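Local coordinates for poly-beta-1,6-N-acetyl-D-glucosamine export protein (Escherichia coli, PDB 4Y25), which exports the biofilm polysaccharide poly-beta-1,6-N-acetyl-D-glucosamine across the outer membrane, this chain being its C-terminal beta-barrel domain, at residues R166-L171 against Y192-T197; T209-P214 against G239-K244; P214-S219 against F234-G239; D249-L254 against E275-D280. All blocks are in the same frame, centred on the assembly; numbering follows the deposited sequence.

All four contacts join neighbouring antiparallel strands of one closed sixteen-stranded barrel. Interactions 2 and 3 hold the same pair, strands 208-225 and 228-243, and share Pro-214 and Gly-239; interaction 1 pairs 165-179 with 183-195, and interaction 4 pairs 247-262 with 266-278. Interaction 3 is a surface contact with phenylalanines outward and Glu-217 and Ser-235 inward. The other three are partly buried, with polar groups that bond or pair with charges on the inward face: Arg-166, Glu-168 and Glu-194 in interaction 1, Asp-211 and Ser-241 in interaction 2, Arg-277 in interaction 4. A salt bridge from Arg-277 to Asp-211 ties interaction 4 to interaction 2, whose centres lie about 9 Å apart.

Interaction 1 (R166-L171 against Y192-T197); sequences RHEVSL and YYEQNT
Arg-166 lies beside Asn-196, pointing the same way, and crosses Glu-194 on the inward face of the barrel. Its CB starts 3.1 Å from Asn-196 OD1. CG comes next, anti to the backbone N (chi1 177°), and rests 4.0 Å from Glu-194 CG, methylene on methylene. CD carries the chain on to Glu-194 OE2, 3.4 Å away, and a bend at chi3 follows. At NE the contact turns polar: its N-H points almost straight (176°) at Asn-196 OD1, 2.8 Å off, in the guanidinium plane and on a lone pair of the amide oxygen. Glu-194 OE2 sits instead over one face of the guanidinium, 3.0 Å from NE, so this salt bridge works through charge with no N-H aimed at the oxygen. At the tip, NH2 bonds to Asn-205 OD1. Asn-196 ND2 donates to the same Glu-194 OE2 and also to Pro-206 O, which fixes the amide that receives the arginine.

Farther along the same face, Glu-168 OE1 lies at the edge of the Tyr-192 ring, in its plane, beside the hydroxyl, with carboxylate and ring planes nearly perpendicular; the modelled separation is too short to be trusted. The other face has Val-169 CB 4.2 Å from Tyr-193 CB. Between these faces, paired backbone bonds join His-167 to Gln-195 and Val-169 to Tyr-193. Strand 165-179 is bordered on its other side by strand 149-160, and strand 183-195 by strand 208-225, where Tyr-192 touches Asp-211.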
# COMPACT_ATOMS: atom_id res chain seq x y z
N ARG A 166 -15.14 8.77 -5.64
CA ARG A 166 -14.24 7.91 -6.40
C ARG A 166 -14.52 6.44 -6.13
O ARG A 166 -14.42 5.98 -5.00
CB ARG A 166 -12.79 8.24 -6.05
CG ARG A 166 -11.77 7.35 -6.73
CD ARG A 166 -10.36 7.83 -6.44
NE ARG A 166 -10.15 9.20 -6.91
CZ ARG A 166 -9.03 9.89 -6.73
NH1 ARG A 166 -8.01 9.34 -6.08
NH2 ARG A 166 -8.92 11.12 -7.20
N HIS A 167 -14.87 5.70 -7.18
CA HIS A 167 -15.03 4.26 -7.07
C HIS A 167 -13.87 3.57 -7.77
O HIS A 167 -13.77 3.59 -8.99
CB HIS A 167 -16.37 3.81 -7.67
CG HIS A 167 -17.50 4.75 -7.41
ND1 HIS A 167 -17.73 5.86 -8.20
CD2 HIS A 167 -18.47 4.76 -6.46
CE1 HIS A 167 -18.79 6.51 -7.75
NE2 HIS A 167 -19.26 5.86 -6.69
N GLU A 168 -12.99 2.97 -6.98
CA GLU A 168 -11.84 2.25 -7.53
C GLU A 168 -12.08 0.75 -7.49
O GLU A 168 -12.72 0.24 -6.57
CB GLU A 168 -10.57 2.60 -6.77
CG GLU A 168 -10.19 4.07 -6.83
CD GLU A 168 -8.96 4.39 -6.00
OE1 GLU A 168 -7.84 4.05 -6.44
OE2 GLU A 168 -9.10 4.98 -4.92
N VAL A 169 -11.58 0.04 -8.50
CA VAL A 169 -11.64 -1.41 -8.53
C VAL A 169 -10.31 -1.97 -9.03
O VAL A 169 -9.73 -1.45 -9.99
CB VAL A 169 -12.78 -1.94 -9.44
CG1 VAL A 169 -12.83 -3.46 -9.41
CG2 VAL A 169 -14.12 -1.36 -9.03
N SER A 170 -9.82 -3.02 -8.39
CA SER A 170 -8.58 -3.66 -8.81
C SER A 170 -8.74 -5.17 -8.87
O SER A 170 -9.53 -5.75 -8.13
CB SER A 170 -7.43 -3.28 -7.88
OG SER A 170 -7.67 -3.75 -6.57
N LEU A 171 -7.99 -5.80 -9.77
CA LEU A 171 -7.98 -7.25 -9.88
C LEU A 171 -6.57 -7.74 -10.14
O LEU A 171 -5.98 -7.47 -11.18
CB LEU A 171 -8.92 -7.71 -10.99
CG LEU A 171 -8.88 -9.21 -11.31
CD1 LEU A 171 -9.17 -10.04 -10.07
CD2 LEU A 171 -9.87 -9.54 -12.42
N TYR A 192 -6.83 -2.42 -13.16
CA TYR A 192 -7.27 -1.33 -12.29
C TYR A 192 -8.29 -0.44 -12.98
O TYR A 192 -8.17 -0.13 -14.16
CB TYR A 192 -6.07 -0.50 -11.84
CG TYR A 192 -6.42 0.71 -11.00
CD1 TYR A 192 -6.87 0.57 -9.69
CD2 TYR A 192 -6.30 1.99 -11.52
CE1 TYR A 192 -7.19 1.68 -8.92
CE2 TYR A 192 -6.61 3.11 -10.76
CZ TYR A 192 -7.06 2.95 -9.47
OH TYR A 192 -7.37 4.05 -8.72
N TYR A 193 -9.30 -0.03 -12.22
CA TYR A 193 -10.36 0.84 -12.72
C TYR A 193 -10.65 1.95 -11.71
O TYR A 193 -10.77 1.70 -10.52
CB TYR A 193 -11.63 0.02 -13.00
CG TYR A 193 -12.81 0.82 -13.50
CD1 TYR A 193 -12.88 1.23 -14.83
CD2 TYR A 193 -13.87 1.14 -12.66
CE1 TYR A 193 -13.97 1.96 -15.30
CE2 TYR A 193 -14.96 1.86 -13.12
CZ TYR A 193 -15.00 2.26 -14.43
OH TYR A 193 -16.09 2.98 -14.89
N GLU A 194 -10.73 3.18 -12.20
CA GLU A 194 -11.03 4.33 -11.35
C GLU A 194 -12.00 5.29 -12.03
O GLU A 194 -11.81 5.67 -13.18
CB GLU A 194 -9.75 5.08 -10.97
CG GLU A 194 -9.99 6.35 -10.17
CD GLU A 194 -8.73 7.17 -9.95
OE1 GLU A 194 -7.63 6.68 -10.30
OE2 GLU A 194 -8.83 8.30 -9.43
N GLN A 195 -13.06 5.66 -11.31
CA GLN A 195 -14.04 6.60 -11.84
C GLN A 195 -14.34 7.70 -10.82
O GLN A 195 -14.53 7.43 -9.63
CB GLN A 195 -15.33 5.86 -12.22
CG GLN A 195 -16.56 6.75 -12.36
CD GLN A 195 -17.58 6.51 -11.26
OE1 GLN A 195 -17.52 5.50 -10.56
NE2 GLN A 195 -18.52 7.44 -11.11
N ASN A 196 -14.36 8.94 -11.29
CA ASN A 196 -14.66 10.08 -10.43
C ASN A 196 -15.85 10.87 -10.96
O ASN A 196 -16.48 10.47 -11.94
CB ASN A 196 -13.44 10.99 -10.31
CG ASN A 196 -12.31 10.34 -9.54
OD1 ASN A 196 -12.31 10.33 -8.31
ND2 ASN A 196 -11.34 9.79 -10.26
N THR A 197 -16.17 12.00 -10.31
CA THR A 197 -17.34 12.77 -10.70
C THR A 197 -17.06 14.26 -10.89
O THR A 197 -17.46 14.84 -11.91
CB THR A 197 -18.48 12.61 -9.68
OG1 THR A 197 -17.99 12.87 -8.36
CG2 THR A 197 -19.05 11.20 -9.73

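Interaction 2 (T209-P214 against G239-K244); sequences TFDIVP and GASWQK
Phe-210 and Trp-242 exchange two backbone hydrogen bonds, and Ile-212 and Ala-240 do the same two residues further along. The Trp-242 N to Phe-210 O bond is 2.7 Å and close to straight at 170°; Ala-240 N reaches Ile-212 O at 2.9 Å. CA-H...O contacts supplement these bonds: Asp-211 CA to Ala-240 O between the two pairs, and Thr-209 CA to Trp-242 O (3.3 Å) beyond the first.

The polar side-chain contact is on the inward face. Ser-241 OG, set anti to its backbone N (chi1 176°), reaches across to Asp-211 OD1 at 2.6 Å and meets that oxygen from above the carboxylate plane, 42° out of it. The second oxygen, OD2, forms a salt bridge with Arg-277, so both oxygens are engaged, and Arg-277 on strand 266-278 would offset the charge. Such inward-facing polar groups and outward-facing apolar ones fit an outer-membrane beta barrel, of which strands 208-225 and 228-243 form one hairpin. Gln-243 also belongs to the inward face: its CG passes 4.1 Å from Thr-209 OG1 while its amide NE2 bonds to Asp-280.

Apolar contact is thinner and mostly outward. The benzo side of the Trp-242 indole comes to Phe-210 through CE3, 4.2 Å from Phe-210 CB, with Phe-210 N near the plane of the indole at its edge; the phenyl ring itself leads away. At the far end of the pairing, Gly-239 has no side chain, and its CA lies 4.0 Å from Pro-214 CD.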
# COMPACT_ATOMS: atom_id res chain seq x y z
N THR A 209 -10.54 5.90 -15.77
CA THR A 209 -9.25 5.34 -16.14
C THR A 209 -9.27 3.82 -16.04
O THR A 209 -9.89 3.25 -15.14
CB THR A 209 -8.12 5.89 -15.24
OG1 THR A 209 -8.22 7.32 -15.17
CG2 THR A 209 -6.75 5.51 -15.78
N PHE A 210 -8.60 3.16 -16.98
CA PHE A 210 -8.50 1.70 -16.96
C PHE A 210 -7.12 1.26 -17.43
O PHE A 210 -6.64 1.70 -18.48
CB PHE A 210 -9.59 1.07 -17.82
CG PHE A 210 -9.55 -0.42 -17.85
CD1 PHE A 210 -9.95 -1.16 -16.75
CD2 PHE A 210 -9.13 -1.10 -18.98
CE1 PHE A 210 -9.91 -2.54 -16.77
CE2 PHE A 210 -9.09 -2.48 -19.01
CZ PHE A 210 -9.49 -3.20 -17.90
N ASP A 211 -6.47 0.42 -16.63
CA ASP A 211 -5.12 -0.03 -16.94
C ASP A 211 -5.01 -1.55 -16.99
O ASP A 211 -5.61 -2.26 -16.17
CB ASP A 211 -4.12 0.51 -15.91
CG ASP A 211 -4.25 2.00 -15.69
OD1 ASP A 211 -4.65 2.72 -16.63
OD2 ASP A 211 -3.95 2.47 -14.57
N ILE A 212 -4.24 -2.04 -17.95
CA ILE A 212 -3.86 -3.45 -17.98
C ILE A 212 -2.34 -3.54 -17.96
O ILE A 212 -1.68 -3.17 -18.93
CB ILE A 212 -4.40 -4.16 -19.23
CG1 ILE A 212 -5.93 -4.06 -19.29
CG2 ILE A 212 -3.97 -5.62 -19.24
CD1 ILE A 212 -6.54 -4.69 -20.53
N VAL A 213 -1.79 -4.01 -16.85
CA VAL A 213 -0.34 -4.11 -16.72
C VAL A 213 0.11 -5.52 -16.34
O VAL A 213 0.05 -5.89 -15.16
CB VAL A 213 0.22 -3.12 -15.67
CG1 VAL A 213 1.74 -3.19 -15.65
CG2 VAL A 213 -0.25 -1.70 -15.96
N PRO A 214 0.53 -6.31 -17.33
CA PRO A 214 1.16 -7.60 -17.02
C PRO A 214 2.58 -7.39 -16.52
O PRO A 214 3.35 -6.65 -17.13
CB PRO A 214 1.14 -8.33 -18.37
CG PRO A 214 1.15 -7.24 -19.38
CD PRO A 214 0.37 -6.10 -18.78
N GLY A 239 2.65 -2.34 -19.75
CA GLY A 239 1.22 -2.39 -19.98
C GLY A 239 0.67 -1.16 -20.67
O GLY A 239 1.43 -0.34 -21.18
N ALA A 240 -0.65 -1.05 -20.69
CA ALA A 240 -1.31 0.09 -21.33
C ALA A 240 -2.29 0.76 -20.38
O ALA A 240 -2.93 0.10 -19.55
CB ALA A 240 -2.03 -0.36 -22.60
N SER A 241 -2.41 2.08 -20.50
CA SER A 241 -3.34 2.85 -19.68
C SER A 241 -4.31 3.64 -20.54
O SER A 241 -3.91 4.41 -21.41
CB SER A 241 -2.59 3.81 -18.76
OG SER A 241 -3.50 4.63 -18.04
N TRP A 242 -5.61 3.44 -20.30
CA TRP A 242 -6.63 4.19 -21.01
C TRP A 242 -7.29 5.23 -20.12
O TRP A 242 -7.60 4.97 -18.96
CB TRP A 242 -7.68 3.25 -21.59
CG TRP A 242 -8.82 3.97 -22.26
CD1 TRP A 242 -8.87 4.39 -23.56
CD2 TRP A 242 -10.06 4.35 -21.67
NE1 TRP A 242 -10.07 5.01 -23.81
CE2 TRP A 242 -10.82 5.00 -22.66
CE3 TRP A 242 -10.61 4.21 -20.39
CZ2 TRP A 242 -12.10 5.50 -22.42
CZ3 TRP A 242 -11.88 4.71 -20.15
CH2 TRP A 242 -12.61 5.35 -21.16
N GLN A 243 -7.50 6.42 -20.68
CA GLN A 243 -8.20 7.49 -19.99
C GLN A 243 -9.13 8.20 -20.97
O GLN A 243 -8.70 8.65 -22.03
CB GLN A 243 -7.21 8.48 -19.38
CG GLN A 243 -7.85 9.59 -18.56
CD GLN A 243 -6.84 10.62 -18.07
OE1 GLN A 243 -5.64 10.45 -18.26
NE2 GLN A 243 -7.34 11.68 -17.44
N LYS A 244 -10.41 8.27 -20.62
CA LYS A 244 -11.42 8.87 -21.48
C LYS A 244 -11.10 10.34 -21.72
O LYS A 244 -10.62 11.02 -20.81
CB LYS A 244 -12.81 8.67 -20.86
CG LYS A 244 -13.95 9.53 -21.40
CD LYS A 244 -15.28 8.91 -20.97
CE LYS A 244 -16.39 9.92 -20.77
NZ LYS A 244 -16.04 11.26 -21.31

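Interaction 3 (P214-S219 against F234-G239); sequences PAFEAS and FSAGVG
Phe-216 brings its ring to the neighbouring strand, laying CE1 3.7 Å from Ala-236 CB and CZ 3.6 Å from Phe-234 CE2. Chi1 of 85° puts its CG between the backbone N and the carbonyl carbon, and the ring end comes nearer to 234-239. The two phenyl planes stand 71° apart and the rings cross obliquely, a meeting of CZ with the CD2-CE2 side of Phe-234. The Ala-236 methyl meets the ring at CE1, next to the CZ that touches Phe-234.

The other face is built from smaller or polar groups. Ala-215 CB rests 3.7 Å from Gly-237 CA, where the glycine brings no side chain of its own, and the CG methylene of Glu-217 touches Ser-235 CB at 4.0 Å.

Backbone bonds run in both directions at two pairs, Phe-216 with Ala-236 and Ala-218 with Phe-234; Ala-218 N to Phe-234 O is the shortest at 2.7 Å. Toward Pro-214 the pairing weakens: Val-238 N reaches Pro-214 O in a long, weak bond of 3.3 Å, and no bond can return, since proline lacks an N-H.

Phe-216 also touches Val-185 on strand 183-195, and Ala-236 touches Leu-254 on strand 247-262. Apolar groups spread over an antiparallel hairpin in this way suit the outer, probably lipid-facing, surface of a transmembrane beta barrel.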
# COMPACT_ATOMS: atom_id res chain seq x y z
N PRO A 214 0.53 -6.31 -17.33
CA PRO A 214 1.16 -7.60 -17.02
C PRO A 214 2.58 -7.39 -16.52
O PRO A 214 3.35 -6.65 -17.13
CB PRO A 214 1.14 -8.33 -18.37
CG PRO A 214 1.15 -7.24 -19.38
CD PRO A 214 0.37 -6.10 -18.78
N ALA A 215 2.91 -8.03 -15.40
CA ALA A 215 4.21 -7.83 -14.78
C ALA A 215 4.72 -9.10 -14.14
O ALA A 215 3.93 -9.99 -13.80
CB ALA A 215 4.14 -6.72 -13.75
N PHE A 216 6.03 -9.20 -13.99
CA PHE A 216 6.61 -10.33 -13.27
C PHE A 216 7.50 -9.83 -12.14
O PHE A 216 7.94 -8.68 -12.13
CB PHE A 216 7.41 -11.24 -14.21
CG PHE A 216 8.83 -10.80 -14.45
CD1 PHE A 216 9.11 -9.79 -15.36
CD2 PHE A 216 9.88 -11.40 -13.77
CE1 PHE A 216 10.42 -9.39 -15.58
CE2 PHE A 216 11.18 -11.00 -13.98
CZ PHE A 216 11.46 -9.99 -14.89
N GLU A 217 7.74 -10.71 -11.17
CA GLU A 217 8.65 -10.41 -10.08
C GLU A 217 9.56 -11.61 -9.86
O GLU A 217 9.11 -12.75 -9.94
CB GLU A 217 7.88 -10.07 -8.80
CG GLU A 217 8.75 -9.58 -7.66
CD GLU A 217 7.96 -9.24 -6.42
OE1 GLU A 217 7.81 -8.04 -6.12
OE2 GLU A 217 7.48 -10.18 -5.74
N ALA A 218 10.83 -11.34 -9.60
CA ALA A 218 11.79 -12.41 -9.38
C ALA A 218 12.57 -12.18 -8.09
O ALA A 218 13.28 -11.19 -7.95
CB ALA A 218 12.74 -12.52 -10.56
N SER A 219 12.43 -13.11 -7.15
CA SER A 219 13.18 -13.05 -5.90
C SER A 219 14.40 -13.95 -5.97
O SER A 219 14.28 -15.17 -6.05
CB SER A 219 12.30 -13.46 -4.72
OG SER A 219 11.20 -12.58 -4.56
N PHE A 234 13.81 -8.22 -8.06
CA PHE A 234 13.68 -7.50 -9.33
C PHE A 234 12.27 -7.68 -9.88
O PHE A 234 11.77 -8.80 -9.96
CB PHE A 234 14.71 -7.98 -10.34
CG PHE A 234 14.53 -7.38 -11.70
CD1 PHE A 234 14.69 -6.02 -11.89
CD2 PHE A 234 14.20 -8.17 -12.79
CE1 PHE A 234 14.52 -5.45 -13.15
CE2 PHE A 234 14.03 -7.61 -14.05
CZ PHE A 234 14.19 -6.25 -14.22
N SER A 235 11.65 -6.57 -10.27
CA SER A 235 10.31 -6.62 -10.83
C SER A 235 10.20 -5.69 -12.04
O SER A 235 10.82 -4.62 -12.06
CB SER A 235 9.26 -6.23 -9.79
OG SER A 235 9.45 -4.90 -9.34
N ALA A 236 9.43 -6.11 -13.04
CA ALA A 236 9.27 -5.34 -14.26
C ALA A 236 7.89 -5.53 -14.86
O ALA A 236 7.32 -6.63 -14.80
CB ALA A 236 10.34 -5.72 -15.27
N GLY A 237 7.34 -4.46 -15.43
CA GLY A 237 6.02 -4.51 -16.02
C GLY A 237 5.87 -3.59 -17.21
O GLY A 237 6.38 -2.46 -17.21
N VAL A 238 5.20 -4.09 -18.24
CA VAL A 238 4.86 -3.29 -19.42
C VAL A 238 3.38 -3.45 -19.72
O VAL A 238 2.91 -4.57 -19.93
CB VAL A 238 5.69 -3.69 -20.65
CG1 VAL A 238 5.29 -2.84 -21.85
CG2 VAL A 238 7.18 -3.55 -20.37
N GLY A 239 2.65 -2.34 -19.75
CA GLY A 239 1.22 -2.39 -19.98
C GLY A 239 0.67 -1.16 -20.67
O GLY A 239 1.43 -0.34 -21.18

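Interaction 4 (D249-L254 against E275-D280); sequences DVVTQL and EKRPYD
Thr-252 and Lys-276 form the hydrogen-bonded pair that holds this stretch of an antiparallel hairpin, strands 247-262 and 266-278 of the membrane barrel. Lys-276 N reaches Thr-252 O at 3.0 Å; the return bond, Thr-252 N to Lys-276 O, is longer at 3.3 Å. Around this pair the contact is close. Thr-252 CG2, turned between the backbone N and the carbonyl carbon while OG1 stands anti to N, meets Lys-276 CB at 3.8 Å on the outward face. Inward, Val-251 lies alongside the Arg-277 side chain, its CG2 3.8 Å from Arg-277 CB. On the same inward face, in the pair next to Thr-252 and Lys-276, the CB atoms of Gln-253 and Glu-275 lie 4.2 Å apart.

Beyond the CB atoms the contact is looser. The Lys-276 chain runs fully extended away from strand 247-262, and its NZ ends near the like-charged Arg-283. On the inward side Arg-277, bent at chi3, carries its guanidinium off to the salt bridge with Asp-211 in interaction 2. Tyr-279 and Asp-280 leave the pairing altogether; the Tyr-279 ring stands edge-to-face with that of Tyr-204.

The strands also part toward Pro-278, which has no N-H to offer. Val-250 O faces its CD at 3.6 Å and accepts a hydrogen bond from Arg-283 NE instead. Asp-249 gives the proline ring only its methylene, CB lying 3.8 Å from Pro-278 CG, while its OD1 takes the N-H of Val-250, the N 2.8 Å away, on the anti side but tilted out of the carboxylate plane.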
# COMPACT_ATOMS: atom_id res chain seq x y z
N ASP A 249 -2.03 5.25 -23.81
CA ASP A 249 -0.60 5.15 -24.04
C ASP A 249 -0.03 4.00 -23.21
O ASP A 249 -0.77 3.28 -22.55
CB ASP A 249 0.11 6.47 -23.72
CG ASP A 249 1.29 6.72 -24.64
OD1 ASP A 249 1.85 5.75 -25.19
OD2 ASP A 249 1.67 7.90 -24.81
N VAL A 250 1.29 3.85 -23.25
CA VAL A 250 1.94 2.69 -22.66
C VAL A 250 2.31 2.91 -21.19
O VAL A 250 2.61 4.03 -20.76
CB VAL A 250 3.21 2.33 -23.48
CG1 VAL A 250 4.22 3.47 -23.46
CG2 VAL A 250 3.85 1.03 -22.97
N VAL A 251 2.26 1.84 -20.41
CA VAL A 251 2.70 1.87 -19.02
C VAL A 251 3.93 0.98 -18.85
O VAL A 251 3.92 -0.19 -19.25
CB VAL A 251 1.60 1.40 -18.05
CG1 VAL A 251 2.15 1.23 -16.64
CG2 VAL A 251 0.45 2.38 -18.06
N THR A 252 4.97 1.52 -18.25
CA THR A 252 6.16 0.74 -17.96
C THR A 252 6.58 0.95 -16.51
O THR A 252 6.48 2.05 -15.97
CB THR A 252 7.33 1.11 -18.91
OG1 THR A 252 8.47 0.31 -18.59
CG2 THR A 252 7.69 2.58 -18.77
N GLN A 253 7.03 -0.12 -15.86
CA GLN A 253 7.43 -0.03 -14.47
C GLN A 253 8.57 -0.98 -14.12
O GLN A 253 8.60 -2.12 -14.58
CB GLN A 253 6.23 -0.28 -13.55
CG GLN A 253 5.52 -1.60 -13.78
CD GLN A 253 4.17 -1.66 -13.10
OE1 GLN A 253 3.59 -0.63 -12.76
NE2 GLN A 253 3.67 -2.87 -12.90
N LEU A 254 9.50 -0.48 -13.32
CA LEU A 254 10.65 -1.25 -12.89
C LEU A 254 10.88 -1.07 -11.40
O LEU A 254 10.66 0.01 -10.85
CB LEU A 254 11.91 -0.84 -13.66
CG LEU A 254 11.98 -1.15 -15.15
CD1 LEU A 254 13.07 -0.32 -15.81
CD2 LEU A 254 12.22 -2.63 -15.38
N GLU A 275 8.39 4.35 -12.64
CA GLU A 275 7.20 4.09 -13.44
C GLU A 275 6.89 5.28 -14.35
O GLU A 275 7.15 6.43 -14.00
CB GLU A 275 6.00 3.78 -12.54
CG GLU A 275 5.12 4.96 -12.20
CD GLU A 275 3.92 4.57 -11.36
OE1 GLU A 275 3.15 3.69 -11.80
OE2 GLU A 275 3.75 5.15 -10.26
N LYS A 276 6.36 4.98 -15.52
CA LYS A 276 6.05 6.00 -16.51
C LYS A 276 4.71 5.68 -17.16
O LYS A 276 4.60 4.74 -17.95
CB LYS A 276 7.16 6.09 -17.55
CG LYS A 276 7.08 7.30 -18.47
CD LYS A 276 8.26 7.31 -19.43
CE LYS A 276 8.32 8.58 -20.26
NZ LYS A 276 9.47 8.54 -21.21
N ARG A 277 3.69 6.45 -16.80
CA ARG A 277 2.35 6.25 -17.35
C ARG A 277 1.77 7.60 -17.77
O ARG A 277 2.25 8.65 -17.33
CB ARG A 277 1.45 5.55 -16.32
CG ARG A 277 1.11 6.39 -15.10
CD ARG A 277 0.18 5.63 -14.15
NE ARG A 277 -1.01 5.13 -14.83
CZ ARG A 277 -2.16 5.80 -14.92
NH1 ARG A 277 -2.27 7.00 -14.38
NH2 ARG A 277 -3.19 5.25 -15.55
N PRO A 278 0.75 7.59 -18.63
CA PRO A 278 0.13 8.85 -19.05
C PRO A 278 -0.82 9.44 -18.02
O PRO A 278 -1.62 8.72 -17.42
CB PRO A 278 -0.63 8.45 -20.32
CG PRO A 278 -0.93 7.01 -20.13
CD PRO A 278 0.25 6.44 -19.42
N TYR A 279 -0.72 10.75 -17.80
CA TYR A 279 -1.69 11.50 -17.00
C TYR A 279 -2.24 12.65 -17.83
O TYR A 279 -1.52 13.61 -18.12
CB TYR A 279 -1.05 12.05 -15.72
CG TYR A 279 -0.34 11.05 -14.84
CD1 TYR A 279 -1.03 10.33 -13.87
CD2 TYR A 279 1.03 10.84 -14.97
CE1 TYR A 279 -0.37 9.42 -13.05
CE2 TYR A 279 1.69 9.94 -14.16
CZ TYR A 279 0.99 9.23 -13.20
OH TYR A 279 1.66 8.33 -12.40
N ASP A 280 -3.52 12.56 -18.20
CA ASP A 280 -4.17 13.58 -19.02
C ASP A 280 -3.40 13.88 -20.31
O ASP A 280 -3.17 15.04 -20.65
CB ASP A 280 -4.36 14.88 -18.24
CG ASP A 280 -5.46 14.79 -17.20
OD1 ASP A 280 -6.30 13.88 -17.31
OD2 ASP A 280 -5.49 15.64 -16.29